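Local coordinates for protein SusD homolog (Bacteroides thetaiotaomicron, PDB 3SGH) that probably binds glycans at the cell surface as a SusD-family outer-membrane lipoprotein, delivering them to a partner transporter, at residues A[111-116]-A[121-126]; A[135-140]-A[457-462]; A[205-210]-A[332-337]; A[289-292]-A[297-300]; A[374-379]-A[383-388]. All blocks are in the same frame, centred on the assembly; numbering follows the deposited sequence. Where two conformers were deposited one is given.

Contact 1 of 5, residues A[111-116]-A[121-126]; sequences YGMQLL and GPIPYT
I123 carries most of this contact, sending its two apolar branches against M113 and L116 of helix 100-120. Its CD1 lies 3.9 Å from CB of M113, a selenomethionine, and 4.0 Å from SE of M113. The other branch turns to the leucine, with CG2 of I123 3.9 Å from CG of L116. A beta-branched residue suits this place because CG1 takes the crowded position between backbone N and carbonyl carbon (chi1 58°), which lets CG2 and CD1 reach two side chains one helical turn apart. Y125 adds a lighter touch, its CE1 standing 4.2 Å from CB of M113. L116 faces W77 and Y81 of helix 75-84 on another side, so the apolar patch continues onto helix 75-84.

No hydrogen bond joins the two segments. The phenol of Y125 is bonded to D150, and its ring also meets the charge of R109 in a cation-pi contact. T126 OG1 and the backbone of I123 are both bonded to D138, which ties this chain to the loop that leads to helix 140-162.

The backbone turn that brings the segments together depends on G121, the first residue to leave the helix. Its phi of 96° would press a CB against the preceding carbonyl oxygen, so glycine belongs here.

With mainly hydrocarbon and selenium meeting across it, the contact should draw its stability from burying apolar surface, while direction comes from the glycine turn and the hydrogen bonds to D138.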
# COMPACT_ATOMS: atom_id res chain seq x y z
N TYR A 111 -2.34 11.97 -1.98
CA TYR A 111 -2.50 10.48 -1.95
C TYR A 111 -1.56 9.83 -2.98
O TYR A 111 -0.82 8.87 -2.69
CB TYR A 111 -3.95 10.01 -2.20
CG TYR A 111 -4.08 8.56 -1.77
CD1 TYR A 111 -3.81 7.49 -2.66
CD2 TYR A 111 -4.40 8.26 -0.46
CE1 TYR A 111 -3.89 6.17 -2.21
CE2 TYR A 111 -4.49 6.96 -0.02
CZ TYR A 111 -4.24 5.92 -0.90
OH TYR A 111 -4.29 4.63 -0.41
N GLY A 112 -1.54 10.41 -4.16
CA GLY A 112 -0.78 9.87 -5.25
C GLY A 112 0.70 10.05 -5.04
O GLY A 112 1.49 9.16 -5.34
N MSE A 113 1.07 11.23 -4.56
CA MSE A 113 2.47 11.56 -4.42
C MSE A 113 3.10 10.94 -3.17
O MSE A 113 4.31 10.70 -3.15
CB MSE A 113 2.68 13.06 -4.47
CG MSE A 113 2.31 13.63 -5.88
SE MSE A 113 3.41 12.86 -7.30
CE MSE A 113 2.03 12.13 -8.41
N GLN A 114 2.32 10.67 -2.13
CA GLN A 114 2.89 9.96 -0.97
C GLN A 114 3.23 8.53 -1.37
O GLN A 114 4.23 8.00 -0.92
CB GLN A 114 1.98 10.02 0.26
CG GLN A 114 0.62 9.38 0.19
CD GLN A 114 0.62 7.85 0.33
OE1 GLN A 114 1.41 7.30 1.06
NE2 GLN A 114 -0.29 7.18 -0.41
N LEU A 115 2.42 7.94 -2.24
CA LEU A 115 2.74 6.66 -2.84
C LEU A 115 4.02 6.73 -3.66
O LEU A 115 4.91 5.90 -3.49
CB LEU A 115 1.60 6.12 -3.69
CG LEU A 115 1.82 4.80 -4.43
CD1 LEU A 115 2.31 3.72 -3.50
CD2 LEU A 115 0.52 4.40 -5.17
N LEU A 116 4.16 7.75 -4.51
CA LEU A 116 5.32 7.82 -5.39
C LEU A 116 6.58 8.09 -4.54
O LEU A 116 7.65 7.52 -4.79
CB LEU A 116 5.10 8.85 -6.50
CG LEU A 116 6.19 8.89 -7.59
CD1 LEU A 116 6.40 7.49 -8.22
CD2 LEU A 116 5.90 10.00 -8.67
N GLY A 121 11.47 7.95 -3.53
CA GLY A 121 12.12 8.94 -2.68
C GLY A 121 11.89 10.35 -3.19
O GLY A 121 10.73 10.77 -3.33
N PRO A 122 12.98 11.10 -3.48
CA PRO A 122 12.76 12.46 -3.97
C PRO A 122 11.82 12.50 -5.19
O PRO A 122 11.91 11.66 -6.08
CB PRO A 122 14.16 12.92 -4.39
CG PRO A 122 15.08 12.18 -3.56
CD PRO A 122 14.42 10.80 -3.36
N ILE A 123 10.95 13.50 -5.22
CA ILE A 123 10.14 13.80 -6.39
C ILE A 123 10.02 15.30 -6.50
O ILE A 123 10.12 16.00 -5.51
CB ILE A 123 8.71 13.21 -6.23
CG1 ILE A 123 8.02 13.75 -4.97
CG2 ILE A 123 8.69 11.64 -6.30
CD1 ILE A 123 6.52 13.41 -4.86
N PRO A 124 9.70 15.82 -7.69
CA PRO A 124 9.28 17.22 -7.75
C PRO A 124 7.91 17.39 -7.11
O PRO A 124 7.01 16.53 -7.29
CB PRO A 124 9.20 17.51 -9.27
CG PRO A 124 9.71 16.31 -9.96
CD PRO A 124 9.67 15.15 -8.99
N TYR A 125 7.73 18.47 -6.37
CA TYR A 125 6.47 18.72 -5.69
C TYR A 125 6.31 20.23 -5.45
O TYR A 125 5.55 20.88 -6.19
CB TYR A 125 6.34 17.84 -4.43
CG TYR A 125 4.98 17.93 -3.75
CD1 TYR A 125 3.95 17.07 -4.10
CD2 TYR A 125 4.73 18.91 -2.79
CE1 TYR A 125 2.69 17.16 -3.51
CE2 TYR A 125 3.44 19.01 -2.19
CZ TYR A 125 2.44 18.13 -2.58
OH TYR A 125 1.19 18.21 -2.04
N THR A 126 7.07 20.79 -4.52
CA THR A 126 6.94 22.21 -4.14
C THR A 126 7.25 23.16 -5.28
O THR A 126 6.62 24.22 -5.39
CB THR A 126 7.81 22.57 -2.94
OG1 THR A 126 9.18 22.37 -3.26
CG2 THR A 126 7.47 21.70 -1.74

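Contact 2 of 5, residues A[135-140]-A[457-462]; sequences APYDNE and LRFTRS
Y137 and F459, more than 300 residues apart in sequence, meet in a T-shaped pair. The tyrosine presents its edge to the face of the phenylalanine, with ring centroids 5.5 Å apart and planes at 71°. The closest atoms are CE2 of Y137 and CE1 of F459, at 4.1 Å. Both first torsions set CG beside the backbone N and anti to the carbonyl carbon (chi1 -80° for Y137 and -60° for F459), which turns each ring toward the other segment; the two side chains run antiparallel where they overlap. This is the dense part: V471 of helix 468-477 and Q120 at the end of helix 100-120 touch both rings, and W77 reaches Y137 from another helix. Phenylalanine suits a place where its ring meets another ring and an apolar V471, whereas tyrosine adds a polar end.

Beyond the rings the packing gives way to water. One molecule donates to OH of Y137 at 3.1 Å and accepts from N of T460, also at 3.1 Å, linking the phenol to the backbone of the other segment, which it does not bond directly. The phenol has a second partner in E463 OE1. R461, exposed, forms a salt bridge to E70.

Each segment leads into a helix through a polar N-cap. N139 caps the start of helix 140-162, and OG1 of T460 receives N of E463 in the first turn of helix 461-466. Aromatic pairing just ahead of capped helix starts thus joins two distant helical parts of this alpha-alpha superhelix.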
# COMPACT_ATOMS: atom_id res chain seq x y z
N ALA A 135 11.10 20.53 -13.59
CA ALA A 135 10.94 20.95 -12.20
C ALA A 135 12.05 20.37 -11.34
O ALA A 135 12.33 19.18 -11.41
CB ALA A 135 9.59 20.49 -11.63
N PRO A 136 12.64 21.19 -10.47
CA PRO A 136 13.52 20.64 -9.45
C PRO A 136 12.85 19.66 -8.51
O PRO A 136 11.62 19.70 -8.26
CB PRO A 136 13.98 21.89 -8.67
CG PRO A 136 13.88 22.98 -9.66
CD PRO A 136 12.63 22.66 -10.45
N TYR A 137 13.67 18.74 -8.01
CA TYR A 137 13.20 17.72 -7.08
C TYR A 137 13.23 18.27 -5.66
O TYR A 137 14.13 19.00 -5.31
CB TYR A 137 14.06 16.44 -7.14
CG TYR A 137 13.73 15.51 -8.31
CD1 TYR A 137 13.66 15.99 -9.63
CD2 TYR A 137 13.45 14.15 -8.10
CE1 TYR A 137 13.36 15.13 -10.70
CE2 TYR A 137 13.15 13.31 -9.16
CZ TYR A 137 13.12 13.81 -10.47
OH TYR A 137 12.81 12.99 -11.54
N ASP A 138 12.22 17.93 -4.85
CA ASP A 138 12.31 18.09 -3.39
C ASP A 138 13.07 16.88 -2.80
O ASP A 138 12.87 15.73 -3.24
CB ASP A 138 10.92 18.07 -2.74
CG ASP A 138 10.06 19.29 -3.10
OD1 ASP A 138 10.58 20.29 -3.58
OD2 ASP A 138 8.83 19.20 -2.88
N ASN A 139 13.91 17.10 -1.79
CA ASN A 139 14.40 15.94 -1.06
C ASN A 139 13.25 15.36 -0.24
O ASN A 139 12.17 15.94 -0.17
CB ASN A 139 15.65 16.26 -0.26
CG ASN A 139 15.42 17.19 0.91
OD1 ASN A 139 14.31 17.41 1.35
ND2 ASN A 139 16.48 17.74 1.41
N GLU A 140 13.44 14.17 0.31
CA GLU A 140 12.35 13.47 0.93
C GLU A 140 11.82 14.23 2.15
O GLU A 140 10.62 14.39 2.29
CB GLU A 140 12.74 12.05 1.26
CG GLU A 140 12.94 11.18 -0.02
CD GLU A 140 13.67 9.89 0.30
OE1 GLU A 140 12.97 8.97 0.76
OE2 GLU A 140 14.92 9.79 0.10
N LEU A 457 12.16 2.00 -5.89
CA LEU A 457 12.24 2.09 -7.35
C LEU A 457 13.20 3.24 -7.70
O LEU A 457 13.42 4.13 -6.89
CB LEU A 457 10.84 2.35 -7.93
CG LEU A 457 9.98 1.10 -8.18
CD1 LEU A 457 9.89 0.19 -6.97
CD2 LEU A 457 8.59 1.54 -8.67
N ARG A 458 13.75 3.20 -8.91
CA ARG A 458 14.70 4.18 -9.38
C ARG A 458 13.98 5.31 -10.10
O ARG A 458 12.81 5.17 -10.50
CB ARG A 458 15.71 3.52 -10.32
CG ARG A 458 16.65 2.55 -9.63
CD ARG A 458 17.62 1.87 -10.60
NE ARG A 458 16.88 0.90 -11.43
CZ ARG A 458 16.48 1.10 -12.68
NH1 ARG A 458 16.75 2.24 -13.31
NH2 ARG A 458 15.77 0.17 -13.31
N PHE A 459 14.71 6.41 -10.27
CA PHE A 459 14.28 7.55 -11.08
C PHE A 459 14.11 7.05 -12.55
O PHE A 459 14.75 6.08 -12.99
CB PHE A 459 15.32 8.68 -10.98
CG PHE A 459 15.53 9.22 -9.57
CD1 PHE A 459 14.48 9.36 -8.70
CD2 PHE A 459 16.79 9.62 -9.17
CE1 PHE A 459 14.67 9.92 -7.43
CE2 PHE A 459 17.00 10.18 -7.93
CZ PHE A 459 15.96 10.32 -7.05
N THR A 460 13.23 7.71 -13.30
CA THR A 460 12.86 7.23 -14.62
C THR A 460 13.76 7.70 -15.76
O THR A 460 14.40 8.76 -15.68
CB THR A 460 11.44 7.68 -14.98
OG1 THR A 460 11.45 9.10 -15.15
CG2 THR A 460 10.42 7.21 -13.89
N ARG A 461 13.76 6.93 -16.85
CA ARG A 461 14.53 7.30 -18.02
C ARG A 461 14.03 8.62 -18.56
O ARG A 461 14.84 9.44 -19.02
CB ARG A 461 14.53 6.22 -19.12
CG ARG A 461 15.33 6.72 -20.40
CD ARG A 461 15.72 5.65 -21.44
NE ARG A 461 16.78 4.81 -20.89
CZ ARG A 461 18.02 4.69 -21.36
NH1 ARG A 461 18.46 5.31 -22.47
NH2 ARG A 461 18.83 3.88 -20.69
N SER A 462 12.71 8.84 -18.53
CA SER A 462 12.17 10.09 -19.11
C SER A 462 12.68 11.32 -18.35
O SER A 462 12.89 12.40 -18.93
CB SER A 462 10.63 10.05 -19.21
OG SER A 462 10.05 10.22 -17.92
O HOH W 1 12.03 10.02 -11.53

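Contact 3 of 5, residues A[205-210]-A[332-337]; sequences EYAQTK and KGWNMG
The indole of W334 is covered on both faces. CA of Q208 sits 3.6 Å above the ring plane on one side, and on the opposite side CD of K332 lies 3.5 Å from the plane, offset toward the rim. At the edge, in plane, a water accepts from NE1 of W334 at 2.8 Å and reaches OE2 of E205 only weakly.

CG of Q208 stands 3.6 Å from the centroid of the five-membered ring of W334 and 12° off the normal, a CH-pi contact. The chain then runs on over the face until CD is 3.4 Å from CD1 of W334, with the amide tilted 16° from the ring. CG lies opposite the backbone N across the first bond (chi1 179°), and the extended chain that follows holds the amide along the indole. A long, flat-ended residue is suited to this, offering methylenes to the ring and an amide that can still bond at its far end.

Helix 319-331 ends here in a Schellman motif, with G333 at the positive phi that calls for glycine; the turn delivers W334 onto helix 204-217. A207 of that helix meets the six-membered ring, its CB 4.0 Å from CH2 of W334. A leucine in place of W334 would probably leave the Q208 methylenes without their aromatic face and the edge water without its N-H donor.

At the polar end, NE2 of Q208 is bonded to OE1 of Q212, which also takes the backbone N of N335. A second water links NE2 of Q208 to O of G333.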
# COMPACT_ATOMS: atom_id res chain seq x y z
N GLU A 205 9.63 12.94 16.62
CA GLU A 205 8.85 13.97 17.31
C GLU A 205 7.92 14.69 16.35
O GLU A 205 6.74 14.88 16.68
CB GLU A 205 9.73 14.90 18.15
CG GLU A 205 10.58 14.15 19.23
CD GLU A 205 9.77 13.22 20.15
OE1 GLU A 205 8.75 13.66 20.74
OE2 GLU A 205 10.18 12.04 20.30
N TYR A 206 8.37 15.02 15.14
CA TYR A 206 7.47 15.63 14.13
C TYR A 206 6.31 14.66 13.82
O TYR A 206 5.16 15.07 13.72
CB TYR A 206 8.25 15.97 12.86
CG TYR A 206 7.45 16.56 11.73
CD1 TYR A 206 7.33 17.94 11.58
CD2 TYR A 206 6.86 15.75 10.78
CE1 TYR A 206 6.61 18.47 10.50
CE2 TYR A 206 6.19 16.28 9.73
CZ TYR A 206 6.05 17.60 9.58
OH TYR A 206 5.32 18.07 8.49
N ALA A 207 6.64 13.38 13.69
CA ALA A 207 5.64 12.36 13.43
C ALA A 207 4.58 12.27 14.54
O ALA A 207 3.38 12.16 14.28
CB ALA A 207 6.27 11.00 13.21
N GLN A 208 5.02 12.23 15.78
CA GLN A 208 4.13 12.21 16.90
C GLN A 208 3.14 13.37 16.87
O GLN A 208 1.93 13.18 17.10
CB GLN A 208 4.87 12.21 18.25
CG GLN A 208 3.92 12.22 19.44
CD GLN A 208 4.63 11.98 20.80
OE1 GLN A 208 5.84 11.87 20.86
NE2 GLN A 208 3.84 11.91 21.88
N THR A 209 3.65 14.58 16.65
CA THR A 209 2.80 15.74 16.56
C THR A 209 1.73 15.62 15.50
O THR A 209 0.54 15.84 15.75
CB THR A 209 3.62 17.00 16.32
OG1 THR A 209 4.49 17.19 17.42
CG2 THR A 209 2.69 18.25 16.24
N LYS A 210 2.13 15.24 14.29
CA LYS A 210 1.14 15.02 13.25
C LYS A 210 0.13 13.90 13.55
O LYS A 210 -1.09 14.04 13.27
CB LYS A 210 1.82 14.71 11.91
CG LYS A 210 2.66 15.86 11.37
CD LYS A 210 1.81 17.04 10.97
CE LYS A 210 2.58 18.17 10.35
NZ LYS A 210 2.88 19.27 11.29
N LYS A 332 4.43 3.16 20.77
CA LYS A 332 5.52 4.14 20.73
C LYS A 332 5.48 5.10 21.94
O LYS A 332 6.34 5.96 22.10
CB LYS A 332 5.44 4.96 19.44
CG LYS A 332 5.82 4.22 18.19
CD LYS A 332 5.62 5.17 17.00
CE LYS A 332 5.97 4.54 15.68
NZ LYS A 332 7.40 4.17 15.60
N GLY A 333 4.44 5.00 22.76
CA GLY A 333 4.23 5.96 23.83
C GLY A 333 3.48 7.21 23.45
O GLY A 333 3.41 8.15 24.26
N TRP A 334 2.88 7.25 22.26
CA TRP A 334 2.10 8.42 21.82
C TRP A 334 0.73 8.39 22.49
O TRP A 334 0.28 7.35 22.98
CB TRP A 334 1.95 8.44 20.30
CG TRP A 334 3.24 8.54 19.52
CD1 TRP A 334 4.52 8.72 19.99
CD2 TRP A 334 3.34 8.49 18.10
NE1 TRP A 334 5.40 8.78 18.93
CE2 TRP A 334 4.70 8.64 17.76
CE3 TRP A 334 2.40 8.33 17.07
CZ2 TRP A 334 5.14 8.66 16.44
CZ3 TRP A 334 2.84 8.31 15.76
CH2 TRP A 334 4.21 8.47 15.46
N ASN A 335 0.05 9.54 22.51
CA ASN A 335 -1.25 9.61 23.11
C ASN A 335 -2.30 9.47 22.00
O ASN A 335 -2.53 10.42 21.27
CB ASN A 335 -1.40 10.95 23.85
CG ASN A 335 -0.31 11.14 24.94
OD1 ASN A 335 0.29 12.20 25.05
ND2 ASN A 335 -0.08 10.14 25.71
N MSE A 336 -2.89 8.28 21.89
CA MSE A 336 -3.72 7.91 20.73
C MSE A 336 -5.20 7.74 21.10
O MSE A 336 -6.03 7.40 20.27
CB MSE A 336 -3.17 6.63 20.09
CG MSE A 336 -1.72 6.76 19.53
SE MSE A 336 -1.72 7.47 17.79
CE MSE A 336 -1.47 9.34 18.22
N GLY A 337 -5.55 8.05 22.33
CA GLY A 337 -6.96 7.90 22.75
C GLY A 337 -7.34 6.51 23.23
O GLY A 337 -8.53 6.20 23.35
O HOH W 2 8.04 9.70 19.03
O HOH W 3 4.98 10.66 24.44

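Contact 4 of 5, residues A[289-292]-A[297-300]; sequences SAEI and VYAN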
# COMPACT_ATOMS: atom_id res chain seq x y z
N SER A 289 10.20 -17.10 -7.76
CA SER A 289 10.31 -18.57 -7.65
C SER A 289 11.63 -19.12 -8.16
O SER A 289 12.36 -18.46 -8.91
CB SER A 289 9.11 -19.18 -8.40
OG SER A 289 8.95 -18.56 -9.67
N ALA A 290 11.94 -20.36 -7.75
CA ALA A 290 13.15 -21.05 -8.18
C ALA A 290 13.19 -21.19 -9.68
O ALA A 290 14.25 -21.10 -10.28
CB ALA A 290 13.28 -22.40 -7.49
N GLU A 291 12.04 -21.46 -10.29
CA GLU A 291 11.92 -21.46 -11.74
C GLU A 291 11.34 -20.13 -12.28
O GLU A 291 10.61 -19.41 -11.57
CB GLU A 291 11.07 -22.65 -12.19
CG GLU A 291 9.55 -22.47 -12.24
CD GLU A 291 8.87 -22.13 -10.89
OE1 GLU A 291 9.48 -22.40 -9.80
OE2 GLU A 291 7.69 -21.67 -10.95
N ILE A 292 11.68 -19.79 -13.51
CA ILE A 292 11.12 -18.56 -14.16
C ILE A 292 9.59 -18.65 -14.07
O ILE A 292 9.03 -19.67 -14.40
CB ILE A 292 11.57 -18.47 -15.65
CG1 ILE A 292 13.07 -18.17 -15.73
CG2 ILE A 292 10.78 -17.45 -16.39
CD1 ILE A 292 13.71 -18.46 -17.08
N VAL A 297 1.54 -22.32 -15.63
CA VAL A 297 1.99 -23.18 -14.52
C VAL A 297 1.19 -22.90 -13.24
O VAL A 297 0.83 -23.83 -12.52
CB VAL A 297 3.53 -23.02 -14.31
CG1 VAL A 297 4.00 -23.61 -13.01
CG2 VAL A 297 4.27 -23.64 -15.54
N TYR A 298 0.91 -21.62 -13.00
CA TYR A 298 0.28 -21.16 -11.78
C TYR A 298 -1.21 -20.85 -11.94
O TYR A 298 -1.87 -20.33 -11.04
CB TYR A 298 1.06 -19.97 -11.23
CG TYR A 298 2.42 -20.39 -10.66
CD1 TYR A 298 2.51 -21.31 -9.60
CD2 TYR A 298 3.60 -19.88 -11.17
CE1 TYR A 298 3.75 -21.70 -9.07
CE2 TYR A 298 4.86 -20.26 -10.64
CZ TYR A 298 4.91 -21.17 -9.58
OH TYR A 298 6.16 -21.51 -9.03
N ALA A 299 -1.78 -21.23 -13.08
CA ALA A 299 -3.15 -20.85 -13.40
C ALA A 299 -4.16 -21.34 -12.34
O ALA A 299 -5.14 -20.66 -12.07
CB ALA A 299 -3.56 -21.36 -14.84
N ASN A 300 -3.93 -22.52 -11.77
CA ASN A 300 -4.87 -23.12 -10.82
C ASN A 300 -4.46 -23.06 -9.34
O ASN A 300 -5.07 -23.74 -8.51
CB ASN A 300 -5.15 -24.57 -11.25
CG ASN A 300 -5.62 -24.65 -12.67
OD1 ASN A 300 -6.47 -23.88 -13.08
ND2 ASN A 300 -5.07 -25.58 -13.43
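Y298 and E291 join two limbs of the long irregular connection between helix 267-270 and strand 314-317. The phenol donates to the carboxylate in a very short hydrogen bond, OH of Y298 to OE2 of E291 at 2.5 Å. OE2 arrives at the edge of the tyrosine ring, near its plane, and the carboxylate is turned 48° from the ring. The two side chains come from opposite directions; the glutamate bends at chi2 (-61°) to bring its oxygen to the phenol, which suits a flexible acidic residue facing a rigid aromatic donor. Its other oxygen, OE1, is bonded to ND2 of N385, so both arms of the carboxylate are engaged.

S289 closes the 289-292 turn on itself. Its OG donates to O of E291 at 2.7 Å, nearly along the C=O axis, while its CB lies 3.8 Å from OH of Y298. A valine in place of S289 would probably leave the carbonyl of E291 without this donor and let the turn that presents the carboxylate shift.

The tyrosine ring is held as well as its hydroxyl. CG1 of the preceding V297 lies over the centre of one face, 4.0 Å above the plane, and Y301 meets the ring edge-to-face.

Such side-chain bonds hold a loop without helix or strand, consistent with the irregular, non-helical part that accompanies the helical repeats of SusD-like proteins.

Contact 5 of 5, residues A[374-379]-A[383-388]; sequences YVDNLI and TGNNYT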
# COMPACT_ATOMS: atom_id res chain seq x y z
N TYR A 374 5.63 -22.63 3.97
CA TYR A 374 5.09 -22.74 2.64
C TYR A 374 5.66 -23.97 1.96
O TYR A 374 6.87 -24.16 1.99
CB TYR A 374 5.51 -21.52 1.83
CG TYR A 374 5.10 -21.64 0.39
CD1 TYR A 374 3.76 -21.59 0.02
CD2 TYR A 374 6.04 -21.76 -0.61
CE1 TYR A 374 3.38 -21.71 -1.30
CE2 TYR A 374 5.67 -21.86 -1.95
CZ TYR A 374 4.33 -21.83 -2.28
OH TYR A 374 3.95 -21.94 -3.59
N VAL A 375 4.80 -24.76 1.34
CA VAL A 375 5.23 -25.86 0.47
C VAL A 375 4.56 -25.67 -0.87
O VAL A 375 3.40 -25.23 -0.96
CB VAL A 375 4.91 -27.26 1.04
CG1 VAL A 375 5.83 -27.57 2.26
CG2 VAL A 375 3.46 -27.38 1.42
N ASP A 376 5.31 -25.98 -1.92
CA ASP A 376 4.81 -25.96 -3.27
C ASP A 376 4.88 -27.35 -3.86
O ASP A 376 5.88 -27.74 -4.47
CB ASP A 376 5.56 -24.97 -4.11
CG ASP A 376 4.93 -24.79 -5.51
OD1 ASP A 376 3.96 -25.55 -5.85
OD2 ASP A 376 5.42 -23.92 -6.28
N ASN A 377 3.81 -28.12 -3.62
CA ASN A 377 3.70 -29.50 -4.04
C ASN A 377 2.70 -29.68 -5.17
O ASN A 377 2.51 -30.80 -5.63
CB ASN A 377 3.21 -30.36 -2.85
CG ASN A 377 4.25 -30.49 -1.80
OD1 ASN A 377 5.48 -30.51 -2.09
ND2 ASN A 377 3.81 -30.50 -0.55
N LEU A 378 2.04 -28.61 -5.60
CA LEU A 378 0.94 -28.77 -6.56
C LEU A 378 1.45 -29.19 -7.93
O LEU A 378 0.78 -29.97 -8.64
CB LEU A 378 0.12 -27.46 -6.66
CG LEU A 378 -0.54 -26.95 -5.37
CD1 LEU A 378 -1.41 -25.74 -5.75
CD2 LEU A 378 -1.34 -28.05 -4.65
N ILE A 379 2.60 -28.65 -8.31
CA ILE A 379 3.27 -28.95 -9.58
C ILE A 379 4.58 -29.64 -9.19
O ILE A 379 5.27 -29.21 -8.27
CB ILE A 379 3.57 -27.66 -10.39
CG1 ILE A 379 2.29 -26.90 -10.81
CG2 ILE A 379 4.44 -27.96 -11.63
CD1 ILE A 379 1.54 -27.49 -11.99
N THR A 383 9.76 -27.93 -5.25
CA THR A 383 10.13 -27.83 -3.83
C THR A 383 11.23 -26.82 -3.53
O THR A 383 11.41 -26.48 -2.38
CB THR A 383 10.50 -29.18 -3.18
OG1 THR A 383 11.76 -29.63 -3.69
CG2 THR A 383 9.39 -30.20 -3.41
N GLY A 384 11.92 -26.31 -4.55
CA GLY A 384 12.84 -25.19 -4.39
C GLY A 384 12.14 -23.88 -4.06
O GLY A 384 12.79 -22.90 -3.66
N ASN A 385 10.80 -23.88 -4.15
CA ASN A 385 9.98 -22.77 -3.72
C ASN A 385 9.59 -22.84 -2.25
O ASN A 385 9.06 -21.86 -1.72
CB ASN A 385 8.72 -22.66 -4.60
CG ASN A 385 9.05 -22.29 -6.00
OD1 ASN A 385 9.95 -21.47 -6.22
ND2 ASN A 385 8.34 -22.83 -6.94
N ASN A 386 9.84 -23.98 -1.60
CA ASN A 386 9.41 -24.14 -0.22
C ASN A 386 10.11 -23.11 0.68
O ASN A 386 11.24 -22.74 0.45
CB ASN A 386 9.70 -25.55 0.30
CG ASN A 386 8.87 -26.64 -0.37
OD1 ASN A 386 8.04 -26.42 -1.26
ND2 ASN A 386 9.08 -27.86 0.11
N TYR A 387 9.43 -22.66 1.73
CA TYR A 387 9.97 -21.61 2.58
C TYR A 387 9.56 -21.77 4.04
O TYR A 387 8.40 -21.99 4.34
CB TYR A 387 9.61 -20.22 2.01
CG TYR A 387 10.44 -19.07 2.59
CD1 TYR A 387 11.71 -18.77 2.12
CD2 TYR A 387 9.93 -18.29 3.62
CE1 TYR A 387 12.46 -17.73 2.69
CE2 TYR A 387 10.65 -17.26 4.17
CZ TYR A 387 11.91 -16.98 3.71
OH TYR A 387 12.58 -15.95 4.30
N THR A 388 10.55 -21.68 4.92
CA THR A 388 10.31 -21.70 6.37
C THR A 388 9.96 -20.30 6.85
O THR A 388 10.74 -19.34 6.70
CB THR A 388 11.54 -22.24 7.14
OG1 THR A 388 11.94 -23.53 6.62
CG2 THR A 388 11.21 -22.31 8.63
O HOH W 4 7.38 -30.44 -0.38
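Y374 and Y387 form a single antiparallel bridge, a hydrogen-bonded pair. N of Y374 gives to O of Y387 at 2.9 Å; the return bond, N of Y387 to O of Y374, is 3.0 Å. Both segments lie in the loop between helices 360-364 and 403-417, and the bridge closes off twelve residues of it.

Beyond that pair a side chain replaces the backbone acceptor. OD1 of N386 takes N of D376 at 2.8 Å, the donor tilted 33° from the carbonyl plane, and with its CG beside the backbone N the amide reaches back over V375. A water bridges the exposed end, donating to OD1 of N377 at 2.6 Å and accepting from ND2 of N386. Asparagine suits this place, acceptor to the chain and donor to water.

ND2 of N385 donates to OD2 of D376 at 3.2 Å, meeting the carboxylate on its anti side; the two flat groups are nearly coplanar, 19° apart. OD2 is also bonded to ND1 of H382, and OD1 to the hydroxyl of Y301. N385 uses OD1 to accept from N of A290, while its backbone O takes R286 and lies at the edge of the Y374 ring, 3.2 Å from CD2.

With so many donors gathered round D376, its negative charge is likely to be stabilised, and the loop is defined by polar pairing more than by apolar packing.

How the contacts relate
The five contacts form two touching pairs and one that stands alone. Contacts 1 and 2, with centres 9 Å apart, share the loop between helices 100-120 and 140-162, whose D138 binds the chain of contact 1. Contacts 4 and 5, centres 11 Å apart, join through N385 in loops that lack regular structure. Contact 3, on helix 204-217, touches none of the others; its centre is about 23 Å from contact 1 and 44 Å from contact 4. Contacts 1 and 5 lie on opposite sides of the chain's centre. Contact 2 pairs residues 135-140 with 457-462, so contacts 3, 4 and 5 all fall between its segments in sequence. The C-terminal region thereby returns to the early helices.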